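Long-range contacts in tricorn protease (Thermoplasma acidophilum, PDB 1K32), which hydrolyses peptide bonds as a hexameric serine protease, probably acting as a disassembly line that cuts down peptides released by the proteasome: residues T242-Y247 / F261-S266; D223-I228 / D246-H251; A300-P305 / D612-A617. One frame throughout, in Å; residues are numbered along the deposited sequence.

Contact 1: residues T242-Y247 / F261-S266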
loop_
_atom_site.group_PDB
_atom_site.type_symbol
_atom_site.label_atom_id
_atom_site.label_comp_id
_atom_site.label_asym_id
_atom_site.label_seq_id
_atom_site.Cartn_x
_atom_site.Cartn_y
_atom_site.Cartn_z
ATOM N N THR A 242 -50.915 8.791 67.869
ATOM C CA THR A 242 -49.812 7.893 68.192
ATOM C C THR A 242 -48.659 8.629 68.830
ATOM O O THR A 242 -48.540 9.843 68.696
ATOM C CB THR A 242 -49.260 7.196 66.933
ATOM O OG1 THR A 242 -48.728 8.183 66.034
ATOM C CG2 THR A 242 -50.364 6.402 66.236
ATOM N N SER A 243 -47.800 7.878 69.509
ATOM C CA SER A 243 -46.625 8.437 70.168
ATOM C C SER A 243 -45.403 7.555 69.929
ATOM O O SER A 243 -44.698 7.196 70.864
ATOM C CB SER A 243 -46.874 8.574 71.675
ATOM O OG SER A 243 -47.807 9.599 71.944
ATOM N N PHE A 244 -45.156 7.209 68.671
ATOM C CA PHE A 244 -44.018 6.370 68.322
ATOM C C PHE A 244 -42.685 7.073 68.602
ATOM O O PHE A 244 -42.594 8.295 68.522
ATOM C CB PHE A 244 -44.064 6.006 66.836
ATOM C CG PHE A 244 -45.339 5.349 66.398
ATOM C CD1 PHE A 244 -46.086 5.888 65.352
ATOM C CD2 PHE A 244 -45.771 4.165 66.989
ATOM C CE1 PHE A 244 -47.244 5.257 64.899
ATOM C CE2 PHE A 244 -46.924 3.526 66.542
ATOM C CZ PHE A 244 -47.660 4.074 65.493
ATOM N N THR A 245 -41.654 6.293 68.917
ATOM C CA THR A 245 -40.322 6.845 69.154
ATOM C C THR A 245 -39.237 6.008 68.472
ATOM O O THR A 245 -38.093 6.449 68.358
ATOM C CB THR A 245 -39.980 6.925 70.663
ATOM O OG1 THR A 245 -40.059 5.620 71.233
ATOM C CG2 THR A 245 -40.935 7.864 71.393
ATOM N N ASP A 246 -39.589 4.807 68.012
ATOM C CA ASP A 246 -38.608 3.937 67.357
ATOM C C ASP A 246 -38.364 4.226 65.870
ATOM O O ASP A 246 -37.239 4.556 65.482
ATOM C CB ASP A 246 -38.974 2.459 67.558
ATOM C CG ASP A 246 -40.383 2.112 67.096
ATOM O OD1 ASP A 246 -40.744 0.930 67.245
ATOM O OD2 ASP A 246 -41.127 2.987 66.597
ATOM N N TYR A 247 -39.402 4.084 65.048
ATOM C CA TYR A 247 -39.304 4.360 63.614
ATOM C C TYR A 247 -40.548 5.103 63.153
ATOM O O TYR A 247 -41.618 4.950 63.737
ATOM C CB TYR A 247 -39.157 3.070 62.803
ATOM C CG TYR A 247 -38.015 2.177 63.240
ATOM C CD1 TYR A 247 -38.214 1.153 64.169
ATOM C CD2 TYR A 247 -36.734 2.345 62.716
ATOM C CE1 TYR A 247 -37.158 0.307 64.560
ATOM C CE2 TYR A 247 -35.673 1.510 63.101
ATOM C CZ TYR A 247 -35.895 0.494 64.018
ATOM O OH TYR A 247 -34.867 -0.349 64.369
ATOM N N PHE A 261 -50.588 0.303 58.278
ATOM C CA PHE A 261 -49.384 1.075 57.989
ATOM C C PHE A 261 -48.108 0.278 58.288
ATOM O O PHE A 261 -48.149 -0.767 58.922
ATOM C CB PHE A 261 -49.403 2.407 58.774
ATOM C CG PHE A 261 -49.233 2.255 60.270
ATOM C CD1 PHE A 261 -47.962 2.243 60.849
ATOM C CD2 PHE A 261 -50.348 2.115 61.101
ATOM C CE1 PHE A 261 -47.804 2.094 62.243
ATOM C CE2 PHE A 261 -50.205 1.966 62.487
ATOM C CZ PHE A 261 -48.935 1.954 63.060
ATOM N N SER A 262 -46.978 0.754 57.792
ATOM C CA SER A 262 -45.720 0.066 58.029
ATOM C C SER A 262 -44.829 0.924 58.921
ATOM O O SER A 262 -44.924 2.150 58.904
ATOM C CB SER A 262 -45.013 -0.235 56.701
ATOM O OG SER A 262 -44.863 0.942 55.923
ATOM N N LYS A 263 -43.983 0.267 59.706
ATOM C CA LYS A 263 -43.073 0.960 60.609
ATOM C C LYS A 263 -41.903 0.057 61.026
ATOM O O LYS A 263 -42.102 -1.039 61.538
ATOM C CB LYS A 263 -43.832 1.441 61.863
ATOM C CG LYS A 263 -42.972 2.263 62.820
ATOM C CD LYS A 263 -43.767 2.883 63.971
ATOM C CE LYS A 263 -44.331 1.843 64.941
ATOM N NZ LYS A 263 -43.293 1.064 65.674
ATOM N N GLY A 264 -40.681 0.526 60.801
ATOM C CA GLY A 264 -39.513 -0.249 61.172
ATOM C C GLY A 264 -39.483 -1.693 60.691
ATOM O O GLY A 264 -38.960 -2.557 61.384
ATOM N N GLY A 265 -40.044 -1.961 59.516
ATOM C CA GLY A 265 -40.029 -3.320 59.003
ATOM C C GLY A 265 -41.218 -4.187 59.374
ATOM O O GLY A 265 -41.294 -5.328 58.937
ATOM N N SER A 266 -42.140 -3.672 60.186
ATOM C CA SER A 266 -43.318 -4.446 60.571
ATOM C C SER A 266 -44.599 -3.791 60.072
ATOM O O SER A 266 -44.617 -2.611 59.718
ATOM C CB SER A 266 -43.398 -4.609 62.092
ATOM O OG SER A 266 -42.469 -5.577 62.565
#
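With chi1 at -176°, Lys263 carries its CG away from the backbone N, and the side chain stays extended as far as CD; turns near 65° at both chi3 and chi4 then curl its end between Phe244 and Asp246. Phe244 holds its CG opposite the carbonyl carbon, chi1 -55°, which brings its ring down to the lysine. CE of Lys263 lies over one face of that ring, 3.7 Å from the centroid, in a CH-pi contact, while CB of Thr242 covers the opposite face. Lys263 and Asp246 cross at about a right angle, and NZ meets the carboxylate. NZ is 3.0 Å from OD2, whose syn lone pair it uses, and equally far from OD1 in a weaker bond; together they make a salt bridge. OD2 also accepts the amide of Tyr247 from above the carboxylate plane, so two donors fix the rotation of this group and would probably favour its charged form.

Further along, the ring of Tyr247 lies on the backbone of Gly264, whose CA sits over the face 3.9 Å from the centroid. The tyrosine OH bonds to the carbonyl of Lys691. By contrast, the buried carbonyl O of Tyr247 has no polar partner in the model and rests against CD of Lys263 at 3.0 Å. Phe244 also meets Phe261, CZ to CZ at 3.5 Å, the two rings being inclined to each other.

Gly264 and Gly265 occupy the corners of a type I' turn, with Lys263 and Ser266 joined by two backbone hydrogen bonds, the signature of a two-residue beta hairpin. The linker between successive blades of the six-bladed beta propeller thus lies against the hairpin of strands 259-263 and 266-270.

Contact 2: residues D223-I228 / D246-H251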
loop_
_atom_site.group_PDB
_atom_site.type_symbol
_atom_site.label_atom_id
_atom_site.label_comp_id
_atom_site.label_asym_id
_atom_site.label_seq_id
_atom_site.Cartn_x
_atom_site.Cartn_y
_atom_site.Cartn_z
ATOM N N ASP A 223 -44.616 17.408 65.529
ATOM C CA ASP A 223 -44.210 17.380 66.928
ATOM C C ASP A 223 -42.811 16.790 67.129
ATOM O O ASP A 223 -42.400 16.506 68.252
ATOM C CB ASP A 223 -45.263 16.622 67.756
ATOM C CG ASP A 223 -46.587 17.397 67.875
ATOM O OD1 ASP A 223 -47.659 16.772 68.011
ATOM O OD2 ASP A 223 -46.551 18.647 67.841
ATOM N N GLY A 224 -42.074 16.608 66.038
ATOM C CA GLY A 224 -40.725 16.085 66.147
ATOM C C GLY A 224 -40.487 14.668 65.664
ATOM O O GLY A 224 -39.343 14.257 65.484
ATOM N N PHE A 225 -41.556 13.916 65.445
ATOM C CA PHE A 225 -41.433 12.534 64.998
ATOM C C PHE A 225 -42.704 12.178 64.233
ATOM O O PHE A 225 -43.763 12.735 64.508
ATOM C CB PHE A 225 -41.292 11.616 66.215
ATOM C CG PHE A 225 -40.648 10.292 65.918
ATOM C CD1 PHE A 225 -39.268 10.145 66.001
ATOM C CD2 PHE A 225 -41.419 9.194 65.571
ATOM C CE1 PHE A 225 -38.655 8.910 65.745
ATOM C CE2 PHE A 225 -40.825 7.952 65.310
ATOM C CZ PHE A 225 -39.437 7.808 65.398
ATOM N N GLY A 226 -42.599 11.256 63.277
ATOM C CA GLY A 226 -43.773 10.873 62.516
ATOM C C GLY A 226 -44.839 10.239 63.391
ATOM O O GLY A 226 -44.558 9.343 64.178
ATOM N N GLN A 227 -46.067 10.716 63.266
ATOM C CA GLN A 227 -47.181 10.170 64.033
ATOM C C GLN A 227 -48.429 10.238 63.165
ATOM O O GLN A 227 -48.449 10.928 62.140
ATOM C CB GLN A 227 -47.441 10.993 65.303
ATOM C CG GLN A 227 -46.201 11.305 66.143
ATOM C CD GLN A 227 -45.644 10.096 66.864
ATOM O OE1 GLN A 227 -44.572 10.166 67.467
ATOM N NE2 GLN A 227 -46.368 8.990 66.824
ATOM N N ILE A 228 -49.464 9.524 63.579
ATOM C CA ILE A 228 -50.727 9.548 62.869
ATOM C C ILE A 228 -51.595 10.629 63.505
ATOM O O ILE A 228 -51.744 10.673 64.724
ATOM C CB ILE A 228 -51.448 8.186 62.971
ATOM C CG1 ILE A 228 -50.550 7.092 62.389
ATOM C CG2 ILE A 228 -52.786 8.233 62.224
ATOM C CD1 ILE A 228 -51.174 5.713 62.434
ATOM N N ASP A 246 -39.589 4.807 68.012
ATOM C CA ASP A 246 -38.608 3.937 67.357
ATOM C C ASP A 246 -38.364 4.226 65.870
ATOM O O ASP A 246 -37.239 4.556 65.482
ATOM C CB ASP A 246 -38.974 2.459 67.558
ATOM C CG ASP A 246 -40.383 2.112 67.096
ATOM O OD1 ASP A 246 -40.744 0.930 67.245
ATOM O OD2 ASP A 246 -41.127 2.987 66.597
ATOM N N TYR A 247 -39.402 4.084 65.048
ATOM C CA TYR A 247 -39.304 4.360 63.614
ATOM C C TYR A 247 -40.548 5.103 63.153
ATOM O O TYR A 247 -41.618 4.950 63.737
ATOM C CB TYR A 247 -39.157 3.070 62.803
ATOM C CG TYR A 247 -38.015 2.177 63.240
ATOM C CD1 TYR A 247 -38.214 1.153 64.169
ATOM C CD2 TYR A 247 -36.734 2.345 62.716
ATOM C CE1 TYR A 247 -37.158 0.307 64.560
ATOM C CE2 TYR A 247 -35.673 1.510 63.101
ATOM C CZ TYR A 247 -35.895 0.494 64.018
ATOM O OH TYR A 247 -34.867 -0.349 64.369
ATOM N N TYR A 248 -40.393 5.920 62.116
ATOM C CA TYR A 248 -41.499 6.692 61.557
ATOM C C TYR A 248 -42.537 5.787 60.897
ATOM O O TYR A 248 -42.184 4.806 60.243
ATOM C CB TYR A 248 -40.998 7.673 60.491
ATOM C CG TYR A 248 -40.430 8.973 60.999
ATOM C CD1 TYR A 248 -39.467 8.996 62.005
ATOM C CD2 TYR A 248 -40.838 10.185 60.447
ATOM C CE1 TYR A 248 -38.922 10.203 62.450
ATOM C CE2 TYR A 248 -40.303 11.393 60.877
ATOM C CZ TYR A 248 -39.346 11.397 61.880
ATOM O OH TYR A 248 -38.828 12.599 62.306
ATOM N N PRO A 249 -43.827 6.097 61.082
ATOM C CA PRO A 249 -44.898 5.303 60.476
ATOM C C PRO A 249 -44.953 5.710 58.995
ATOM O O PRO A 249 -44.603 6.841 58.639
ATOM C CB PRO A 249 -46.135 5.747 61.255
ATOM C CG PRO A 249 -45.854 7.215 61.486
ATOM C CD PRO A 249 -44.383 7.177 61.921
ATOM N N ARG A 250 -45.380 4.798 58.131
ATOM C CA ARG A 250 -45.430 5.109 56.707
ATOM C C ARG A 250 -46.554 4.408 55.978
ATOM O O ARG A 250 -47.018 3.337 56.387
ATOM C CB ARG A 250 -44.145 4.650 55.994
ATOM C CG ARG A 250 -42.839 5.222 56.482
ATOM C CD ARG A 250 -42.721 6.702 56.181
ATOM N NE ARG A 250 -41.488 7.217 56.752
ATOM C CZ ARG A 250 -41.179 8.500 56.841
ATOM N NH1 ARG A 250 -40.023 8.851 57.386
ATOM N NH2 ARG A 250 -42.025 9.423 56.391
ATOM N N HIS A 251 -46.975 5.028 54.880
ATOM C CA HIS A 251 -47.939 4.398 54.002
ATOM C C HIS A 251 -49.280 3.999 54.616
ATOM O O HIS A 251 -49.588 2.819 54.667
ATOM C CB HIS A 251 -47.245 3.152 53.430
ATOM C CG HIS A 251 -47.780 2.687 52.111
ATOM N ND1 HIS A 251 -47.408 3.259 50.914
ATOM C CD2 HIS A 251 -48.598 1.654 51.799
ATOM C CE1 HIS A 251 -47.969 2.595 49.920
ATOM N NE2 HIS A 251 -48.696 1.616 50.429
#
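Asp246 meets Phe225 with its backbone, its carbonyl C standing 3.8 Å from CZ at the edge of the phenyl ring. The carboxylate is engaged elsewhere, with Lys263. Tyr247 continues along the same edge: its carbonyl O approaches CE2 of Phe225 to 3.5 Å, near the ring plane, where the slightly positive C-H rim suits an oxygen that has no hydrogen-bond partner in the model. Its CB points away from the 223-228 segment, and its side chain touches Leu695.

Tyr248 supplies much of the contact. Phe225 swings its ring across to it because chi1, at -158°, sets CG opposite the backbone N. CE1 of Tyr248 then stands 3.5 Å above the centre of the phenyl ring. The two planes make 45°, an inclined pairing with centroids 4.4 Å apart. The backbone of Gly226 comes over a face of the tyrosine as well, with N 3.3 Å from CE2 and CA 4.1 Å from the ring centroid in a CH-pi contact; lacking a side chain, the glycine can come this close. Lys177 adds a cation-pi contact to the same tyrosine.

These residues bridge two neighbouring blades of the six-bladed beta propeller, the turn before strand 227-232 in one meeting the approach to the innermost strand, 249-254, of the next. Next, Pro249 directs its ring at the carbonyl of Gly226. CD is 3.1 Å from Gly226 O, another buried oxygen without a polar partner, and CG packs 3.9 Å from the backbone N of Gln227. The proline also touches Phe261, a residue of its own blade.

Contact 3: residues A300-P305 / D612-A617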
loop_
_atom_site.group_PDB
_atom_site.type_symbol
_atom_site.label_atom_id
_atom_site.label_comp_id
_atom_site.label_asym_id
_atom_site.label_seq_id
_atom_site.Cartn_x
_atom_site.Cartn_y
_atom_site.Cartn_z
ATOM N N ALA A 300 -17.033 -2.348 37.479
ATOM C CA ALA A 300 -15.620 -2.060 37.315
ATOM C C ALA A 300 -15.250 -0.635 37.705
ATOM O O ALA A 300 -16.056 0.293 37.605
ATOM C CB ALA A 300 -15.206 -2.316 35.884
ATOM N N GLU A 301 -14.013 -0.499 38.159
ATOM C CA GLU A 301 -13.422 0.765 38.573
ATOM C C GLU A 301 -11.916 0.563 38.378
ATOM O O GLU A 301 -11.457 -0.517 38.012
ATOM C CB GLU A 301 -13.686 1.030 40.068
ATOM C CG GLU A 301 -15.135 0.889 40.511
ATOM C CD GLU A 301 -15.318 0.932 42.025
ATOM O OE1 GLU A 301 -14.967 -0.057 42.711
ATOM O OE2 GLU A 301 -15.822 1.960 42.535
ATOM N N ASP A 302 -11.160 1.622 38.589
ATOM C CA ASP A 302 -9.706 1.563 38.543
ATOM C C ASP A 302 -9.098 0.363 37.789
ATOM O O ASP A 302 -9.014 -0.731 38.345
ATOM C CB ASP A 302 -9.224 1.545 39.997
ATOM C CG ASP A 302 -7.764 1.888 40.140
ATOM O OD1 ASP A 302 -7.213 1.670 41.243
ATOM O OD2 ASP A 302 -7.175 2.385 39.159
ATOM N N PHE A 303 -8.694 0.554 36.532
ATOM C CA PHE A 303 -8.040 -0.513 35.770
ATOM C C PHE A 303 -6.598 -0.036 35.603
ATOM O O PHE A 303 -6.366 1.130 35.322
ATOM C CB PHE A 303 -8.722 -0.727 34.415
ATOM C CG PHE A 303 -8.668 0.459 33.503
ATOM C CD1 PHE A 303 -7.590 0.648 32.646
ATOM C CD2 PHE A 303 -9.703 1.391 33.498
ATOM C CE1 PHE A 303 -7.545 1.749 31.796
ATOM C CE2 PHE A 303 -9.668 2.495 32.653
ATOM C CZ PHE A 303 -8.587 2.675 31.800
ATOM N N SER A 304 -5.624 -0.919 35.789
ATOM C CA SER A 304 -4.229 -0.490 35.698
ATOM C C SER A 304 -3.264 -1.551 35.149
ATOM O O SER A 304 -3.449 -2.743 35.362
ATOM C CB SER A 304 -3.776 -0.049 37.097
ATOM O OG SER A 304 -2.697 0.862 37.044
ATOM N N PRO A 305 -2.215 -1.125 34.434
ATOM C CA PRO A 305 -1.250 -2.084 33.883
ATOM C C PRO A 305 -0.197 -2.521 34.893
ATOM O O PRO A 305 0.261 -1.725 35.710
ATOM C CB PRO A 305 -0.633 -1.321 32.724
ATOM C CG PRO A 305 -0.605 0.079 33.252
ATOM C CD PRO A 305 -1.975 0.223 33.886
ATOM N N ASP A 612 -10.534 7.588 28.827
ATOM C CA ASP A 612 -9.628 7.441 29.958
ATOM C C ASP A 612 -8.324 6.814 29.459
ATOM O O ASP A 612 -8.329 6.048 28.490
ATOM C CB ASP A 612 -10.284 6.543 31.019
ATOM C CG ASP A 612 -9.609 6.640 32.384
ATOM O OD1 ASP A 612 -9.985 5.854 33.284
ATOM O OD2 ASP A 612 -8.715 7.493 32.569
ATOM N N LEU A 613 -7.208 7.150 30.104
ATOM C CA LEU A 613 -5.908 6.605 29.710
ATOM C C LEU A 613 -4.984 6.363 30.897
ATOM O O LEU A 613 -4.847 7.216 31.774
ATOM C CB LEU A 613 -5.206 7.542 28.726
ATOM C CG LEU A 613 -3.875 7.038 28.135
ATOM C CD1 LEU A 613 -3.627 7.697 26.782
ATOM C CD2 LEU A 613 -2.722 7.313 29.097
ATOM N N ARG A 614 -4.342 5.199 30.901
ATOM C CA ARG A 614 -3.403 4.814 31.954
ATOM C C ARG A 614 -2.080 4.444 31.294
ATOM O O ARG A 614 -2.062 3.749 30.283
ATOM C CB ARG A 614 -3.923 3.602 32.733
ATOM C CG ARG A 614 -5.098 3.870 33.649
ATOM C CD ARG A 614 -4.736 4.873 34.724
ATOM N NE ARG A 614 -5.474 4.616 35.953
ATOM C CZ ARG A 614 -6.797 4.664 36.060
ATOM N NH1 ARG A 614 -7.372 4.408 37.229
ATOM N NH2 ARG A 614 -7.546 4.972 35.009
ATOM N N LEU A 615 -0.971 4.892 31.867
ATOM C CA LEU A 615 0.329 4.588 31.288
ATOM C C LEU A 615 1.152 3.750 32.262
ATOM O O LEU A 615 1.152 4.011 33.461
ATOM C CB LEU A 615 1.074 5.884 30.975
ATOM C CG LEU A 615 2.007 5.924 29.763
ATOM C CD1 LEU A 615 3.035 7.023 30.009
ATOM C CD2 LEU A 615 2.714 4.595 29.554
ATOM N N SER A 616 1.858 2.752 31.744
ATOM C CA SER A 616 2.672 1.895 32.598
ATOM C C SER A 616 3.888 2.624 33.157
ATOM O O SER A 616 4.278 3.677 32.659
ATOM C CB SER A 616 3.122 0.645 31.838
ATOM O OG SER A 616 4.076 0.951 30.845
ATOM N N ALA A 617 4.479 2.048 34.197
ATOM C CA ALA A 617 5.650 2.612 34.866
ATOM C C ALA A 617 6.834 2.843 33.933
ATOM O O ALA A 617 7.470 3.889 33.976
ATOM C CB ALA A 617 6.070 1.690 36.022
HETATM O O HOH W 1 2.839 -0.043 35.733
#
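Asp302 OD2 is gripped by two arginines, Arg614 across the contact and Arg342 of strand 338-343. NH1 of Arg614 lies 2.8 Å away in a salt bridge whose hydrogen bond is bent and weak, although carboxylate and guanidinium planes are only 18° apart. NH2 of the same arginine turns to Asp612 OD1, 3.1 Å off at the guanidinium edge, again in a weak bond. The two carboxylates hold the guanidinium between them and probably offset its charge.

Phe303 lies beneath. Its carbonyl O sits under the centre of the guanidinium face, 3.6 Å from CZ of Arg614, and is buried with no hydrogen-bond partner in the model; the positive charge above probably eases this. CZ of Arg614 also stands over the face of the Phe303 ring, 5.0 Å from its centroid, a cation-pi contact with the planes tilted by 45°. Bends at chi2 and chi3 of Arg614 fold the chain over this residue.

Pro305 CG packs on Ser616 CA at 3.8 Å, and one water donates to Pro305 O while accepting from Ala617 N.

Strands 300-305 and 612-615, their directions 35° apart, begin the first and last blades of the seven-bladed propeller. Side chains, one carbonyl and a water join them here, while each strand pairs by backbone bonds within its own sheet, with 311-315 and 621-626 respectively.

How the contacts relate
Contacts 1 and 2 form one continuous patch, their centres 6 Å apart. They share Asp246 and Tyr247, which face the blade's own hairpin in contact 1 and the preceding blade in contact 2. Strands 249-254 and 259-263 are also neighbours in one sheet, with Arg250 N 2.8 Å from Ser262 O. Contact 3 is separate: its centre lies about 48 Å from either of the others, with nearest atoms about 29 Å apart. Contacts 1 and 2 lie in the six-bladed propeller, whereas contact 3 belongs to the seven-bladed one, where it joins the first blade to the last.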